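Local coordinates for protein 1-deoxy-D-xylulose 5-phosphate reductoisomerase (Zymomonas mobilis, PDB 1R0K) that catalyses the NADPH-dependent rearrangement and reduction of 1-deoxy-D-xylulose 5-phosphate to 2-C-methyl-D-erythritol 4-phosphate, using a divalent metal ion, at residues 170-182 against 212-225. Numbering follows the deposited sequence.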
loop_
_atom_site.group_PDB
_atom_site.type_symbol
_atom_site.label_atom_id
_atom_site.label_comp_id
_atom_site.label_asym_id
_atom_site.label_seq_id
_atom_site.Cartn_x
_atom_site.Cartn_y
_atom_site.Cartn_z
ATOM N N ARG B 170 6.806 -7.557 -9.250
ATOM C CA ARG B 170 8.098 -7.069 -8.785
ATOM C C ARG B 170 8.015 -6.492 -7.377
ATOM O O ARG B 170 6.964 -6.025 -6.944
ATOM C CB ARG B 170 8.657 -5.996 -9.733
ATOM C CG ARG B 170 7.802 -4.746 -9.854
ATOM C CD ARG B 170 8.555 -3.561 -10.494
ATOM N NE ARG B 170 7.614 -2.500 -10.835
ATOM C CZ ARG B 170 7.935 -1.251 -11.166
ATOM N NH1 ARG B 170 9.201 -0.854 -11.208
ATOM N NH2 ARG B 170 6.972 -0.396 -11.467
ATOM N N ILE B 171 9.129 -6.570 -6.657
ATOM C CA ILE B 171 9.232 -6.010 -5.316
ATOM C C ILE B 171 10.285 -4.914 -5.448
ATOM O O ILE B 171 11.401 -5.158 -5.915
ATOM C CB ILE B 171 9.702 -7.053 -4.273
ATOM C CG1 ILE B 171 8.565 -8.034 -3.972
ATOM C CG2 ILE B 171 10.168 -6.348 -2.999
ATOM C CD1 ILE B 171 8.892 -9.054 -2.892
ATOM N N ILE B 172 9.913 -3.705 -5.052
ATOM C CA ILE B 172 10.810 -2.568 -5.143
ATOM C C ILE B 172 11.333 -2.204 -3.764
ATOM O O ILE B 172 10.574 -1.778 -2.898
ATOM C CB ILE B 172 10.090 -1.344 -5.723
ATOM C CG1 ILE B 172 9.419 -1.713 -7.046
ATOM C CG2 ILE B 172 11.079 -0.198 -5.919
ATOM C CD1 ILE B 172 8.513 -0.623 -7.580
ATOM N N ILE B 173 12.626 -2.402 -3.558
ATOM C CA ILE B 173 13.234 -2.052 -2.291
ATOM C C ILE B 173 13.733 -0.624 -2.466
ATOM O O ILE B 173 14.622 -0.362 -3.273
ATOM C CB ILE B 173 14.424 -2.964 -1.954
ATOM C CG1 ILE B 173 13.978 -4.425 -1.950
ATOM C CG2 ILE B 173 15.003 -2.582 -0.598
ATOM C CD1 ILE B 173 15.112 -5.401 -1.703
ATOM N N THR B 174 13.136 0.306 -1.735
ATOM C CA THR B 174 13.564 1.694 -1.828
ATOM C C THR B 174 14.866 1.862 -1.060
ATOM O O THR B 174 15.128 1.133 -0.102
ATOM C CB THR B 174 12.493 2.646 -1.281
ATOM O OG1 THR B 174 12.047 2.187 0.002
ATOM C CG2 THR B 174 11.314 2.709 -2.248
ATOM N N ALA B 175 15.684 2.816 -1.496
ATOM C CA ALA B 175 16.977 3.064 -0.877
ATOM C C ALA B 175 17.257 4.555 -0.867
ATOM O O ALA B 175 17.056 5.225 -1.876
ATOM C CB ALA B 175 18.081 2.342 -1.660
ATOM N N SER B 176 17.718 5.071 0.269
ATOM C CA SER B 176 18.033 6.488 0.376
ATOM C C SER B 176 19.175 6.804 -0.574
ATOM O O SER B 176 19.255 7.901 -1.121
ATOM C CB SER B 176 18.475 6.839 1.799
ATOM O OG SER B 176 19.727 6.239 2.090
ATOM N N GLY B 177 20.067 5.836 -0.756
ATOM C CA GLY B 177 21.208 6.043 -1.629
ATOM C C GLY B 177 22.449 6.325 -0.806
ATOM O O GLY B 177 23.569 6.354 -1.327
ATOM N N GLY B 178 22.247 6.540 0.490
ATOM C CA GLY B 178 23.363 6.805 1.376
ATOM C C GLY B 178 23.913 8.213 1.250
ATOM O O GLY B 178 23.454 8.986 0.414
ATOM N N PRO B 179 24.913 8.571 2.067
ATOM C CA PRO B 179 25.511 9.908 2.027
ATOM C C PRO B 179 26.269 10.237 0.736
ATOM O O PRO B 179 26.484 11.408 0.428
ATOM C CB PRO B 179 26.416 9.911 3.258
ATOM C CG PRO B 179 26.854 8.488 3.344
ATOM C CD PRO B 179 25.563 7.737 3.094
ATOM N N PHE B 180 26.655 9.217 -0.024
ATOM C CA PHE B 180 27.394 9.453 -1.263
ATOM C C PHE B 180 26.589 9.160 -2.515
ATOM O O PHE B 180 27.148 8.832 -3.563
ATOM C CB PHE B 180 28.681 8.628 -1.265
ATOM C CG PHE B 180 29.569 8.920 -0.098
ATOM C CD1 PHE B 180 29.911 10.231 0.213
ATOM C CD2 PHE B 180 30.042 7.897 0.710
ATOM C CE1 PHE B 180 30.707 10.524 1.317
ATOM C CE2 PHE B 180 30.840 8.180 1.818
ATOM C CZ PHE B 180 31.172 9.499 2.121
ATOM N N ARG B 181 25.274 9.301 -2.402
ATOM C CA ARG B 181 24.367 9.053 -3.517
ATOM C C ARG B 181 24.765 9.782 -4.799
ATOM O O ARG B 181 24.604 9.249 -5.895
ATOM C CB ARG B 181 22.937 9.463 -3.134
ATOM C CG ARG B 181 21.927 9.380 -4.286
ATOM C CD ARG B 181 20.523 9.768 -3.820
ATOM N NE ARG B 181 20.469 11.126 -3.277
ATOM C CZ ARG B 181 20.254 12.224 -3.996
ATOM N NH1 ARG B 181 20.066 12.145 -5.310
ATOM N NH2 ARG B 181 20.213 13.408 -3.398
ATOM N N THR B 182 25.275 11.000 -4.669
ATOM C CA THR B 182 25.653 11.771 -5.850
ATOM C C THR B 182 27.160 11.947 -6.010
ATOM O O THR B 182 27.612 12.748 -6.834
ATOM C CB THR B 182 25.016 13.167 -5.816
ATOM O OG1 THR B 182 25.551 13.905 -4.712
ATOM C CG2 THR B 182 23.509 13.058 -5.666
ATOM N N SER B 212 25.980 1.953 4.911
ATOM C CA SER B 212 25.043 2.852 4.254
ATOM C C SER B 212 25.785 3.585 3.130
ATOM O O SER B 212 25.268 3.754 2.030
ATOM C CB SER B 212 24.496 3.860 5.267
ATOM O OG SER B 212 23.744 4.878 4.630
ATOM N N ALA B 213 27.015 3.994 3.417
ATOM C CA ALA B 213 27.837 4.720 2.457
ATOM C C ALA B 213 28.208 3.879 1.238
ATOM O O ALA B 213 28.244 4.384 0.120
ATOM C CB ALA B 213 29.099 5.235 3.147
ATOM N N THR B 214 28.478 2.595 1.449
ATOM C CA THR B 214 28.853 1.708 0.350
ATOM C C THR B 214 27.624 1.040 -0.258
ATOM O O THR B 214 27.700 0.428 -1.324
ATOM C CB THR B 214 29.783 0.591 0.834
ATOM O OG1 THR B 214 29.067 -0.244 1.748
ATOM C CG2 THR B 214 31.010 1.171 1.533
ATOM N N MET B 215 26.497 1.171 0.438
ATOM C CA MET B 215 25.235 0.573 0.038
ATOM C C MET B 215 25.245 -0.935 0.269
ATOM O O MET B 215 24.427 -1.666 -0.286
ATOM C CB MET B 215 24.892 0.901 -1.423
ATOM C CG MET B 215 24.400 2.332 -1.622
ATOM S SD MET B 215 23.472 2.563 -3.161
ATOM C CE MET B 215 21.834 2.006 -2.670
ATOM N N MET B 216 26.173 -1.396 1.103
ATOM C CA MET B 216 26.251 -2.811 1.439
ATOM C C MET B 216 24.994 -3.137 2.245
ATOM O O MET B 216 24.455 -4.243 2.166
ATOM C CB MET B 216 27.492 -3.086 2.289
ATOM C CG MET B 216 27.676 -4.544 2.679
ATOM S SD MET B 216 27.880 -5.644 1.257
ATOM C CE MET B 216 29.519 -5.204 0.728
ATOM N N ASN B 217 24.525 -2.160 3.018
ATOM C CA ASN B 217 23.325 -2.354 3.826
ATOM C C ASN B 217 22.172 -2.733 2.911
ATOM O O ASN B 217 21.373 -3.598 3.256
ATOM C CB ASN B 217 22.993 -1.086 4.636
ATOM C CG ASN B 217 22.474 0.063 3.771
ATOM O OD1 ASN B 217 23.019 0.360 2.709
ATOM N ND2 ASN B 217 21.423 0.723 4.242
ATOM N N LYS B 218 22.099 -2.106 1.736
ATOM C CA LYS B 218 21.039 -2.413 0.777
ATOM C C LYS B 218 21.215 -3.793 0.175
ATOM O O LYS B 218 20.234 -4.488 -0.090
ATOM C CB LYS B 218 20.993 -1.388 -0.360
ATOM C CG LYS B 218 20.206 -0.146 -0.036
ATOM C CD LYS B 218 18.771 -0.483 0.346
ATOM C CE LYS B 218 18.244 0.581 1.284
ATOM N NZ LYS B 218 16.863 0.341 1.736
ATOM N N GLY B 219 22.468 -4.178 -0.060
ATOM C CA GLY B 219 22.736 -5.489 -0.623
ATOM C C GLY B 219 22.298 -6.566 0.351
ATOM O O GLY B 219 21.725 -7.580 -0.044
ATOM N N LEU B 220 22.564 -6.341 1.636
ATOM C CA LEU B 220 22.188 -7.303 2.666
ATOM C C LEU B 220 20.670 -7.357 2.797
ATOM O O LEU B 220 20.090 -8.419 3.025
ATOM C CB LEU B 220 22.831 -6.921 4.000
ATOM C CG LEU B 220 24.360 -6.835 3.941
ATOM C CD1 LEU B 220 24.903 -6.355 5.272
ATOM C CD2 LEU B 220 24.935 -8.195 3.588
ATOM N N GLU B 221 20.030 -6.204 2.653
ATOM C CA GLU B 221 18.579 -6.135 2.727
ATOM C C GLU B 221 17.960 -6.942 1.592
ATOM O O GLU B 221 16.932 -7.588 1.766
ATOM C CB GLU B 221 18.118 -4.677 2.653
ATOM C CG GLU B 221 18.254 -3.949 3.974
ATOM C CD GLU B 221 17.987 -2.465 3.854
ATOM O OE1 GLU B 221 17.164 -2.078 3.004
ATOM O OE2 GLU B 221 18.590 -1.689 4.625
ATOM N N LEU B 222 18.593 -6.903 0.426
ATOM C CA LEU B 222 18.103 -7.644 -0.725
ATOM C C LEU B 222 18.171 -9.137 -0.436
ATOM O O LEU B 222 17.253 -9.893 -0.762
ATOM C CB LEU B 222 18.957 -7.330 -1.952
ATOM C CG LEU B 222 18.658 -8.147 -3.203
ATOM C CD1 LEU B 222 17.223 -7.914 -3.654
ATOM C CD2 LEU B 222 19.636 -7.752 -4.301
ATOM N N ILE B 223 19.273 -9.557 0.172
ATOM C CA ILE B 223 19.456 -10.959 0.494
ATOM C C ILE B 223 18.379 -11.395 1.474
ATOM O O ILE B 223 17.735 -12.420 1.277
ATOM C CB ILE B 223 20.856 -11.206 1.089
ATOM C CG1 ILE B 223 21.913 -10.970 0.005
ATOM C CG2 ILE B 223 20.959 -12.627 1.633
ATOM C CD1 ILE B 223 23.335 -11.063 0.501
ATOM N N GLU B 224 18.169 -10.599 2.517
ATOM C CA GLU B 224 17.150 -10.911 3.511
ATOM C C GLU B 224 15.769 -10.988 2.877
ATOM O O GLU B 224 14.987 -11.889 3.185
ATOM C CB GLU B 224 17.116 -9.842 4.595
ATOM C CG GLU B 224 18.364 -9.734 5.432
ATOM C CD GLU B 224 18.256 -8.605 6.439
ATOM O OE1 GLU B 224 18.555 -7.445 6.067
ATOM O OE2 GLU B 224 17.851 -8.879 7.591
ATOM N N ALA B 225 15.470 -10.027 2.003
ATOM C CA ALA B 225 14.175 -9.979 1.330
ATOM C C ALA B 225 13.955 -11.225 0.488
ATOM O O ALA B 225 12.847 -11.764 0.418
ATOM C CB ALA B 225 14.088 -8.738 0.452
HETATM O O HOH W 1 26.258 6.452 -0.366
#
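Ile173, Ala175 and the loop after them pack on Leu222, Lys218 and Ala213 in a buried strand-on-helix contact of the catalytic domain, where an inner strand of a four-stranded mixed sheet packs on helix 216-229. Within the two segments, strand and helix run nearly antiparallel, at 160°, with their axes 10.0 Å apart. Farther along the helix the contact is apolar: CD1 of Ile173 reaches CD1 of Leu222 at 3.8 Å, the two side chains crossing at about a right angle, and touches the methyl of Ala225, small enough to admit it. Ala175 suits the middle because the Lys218 chain, bent at chi2 (-58°), passes against its methyl; CE of Lys218 lies a tight 3.4 Å from CB of Ala175. The ammonium then donates to the backbone: NZ of Lys218 is 2.6 Å from O of Thr174, in the carbonyl plane. NZ also makes salt bridges with Glu221, one turn further along the helix, and with Glu152, both predicted metal ligands. Lys218 and Glu221 are predicted to bind the substrate, so the contact probably positions part of the active site. A methionine in place of Lys218 would probably leave the Thr174 carbonyl without its donor and the carboxylates of Glu221 and Glu152 without their shared positive partner. Beyond the strand, Gly177 and Gly178 adopt positive phi angles, and a CB on Gly178 would collide with the Ser212 carbonyl. Here the loop meets helix 206-214, which Met215, with positive phi, separates from the next. CG and CD of Pro179 rest against CB and CA of Ala213, while CD2 and CE2 of Phe180 both lie 3.7 Å from CB of Ala213, an oblique approach. Between the loop and helix 206-214, one water accepts from N of Phe180 and donates to O of Gly177 and O of Ala213, each at 2.9 Å.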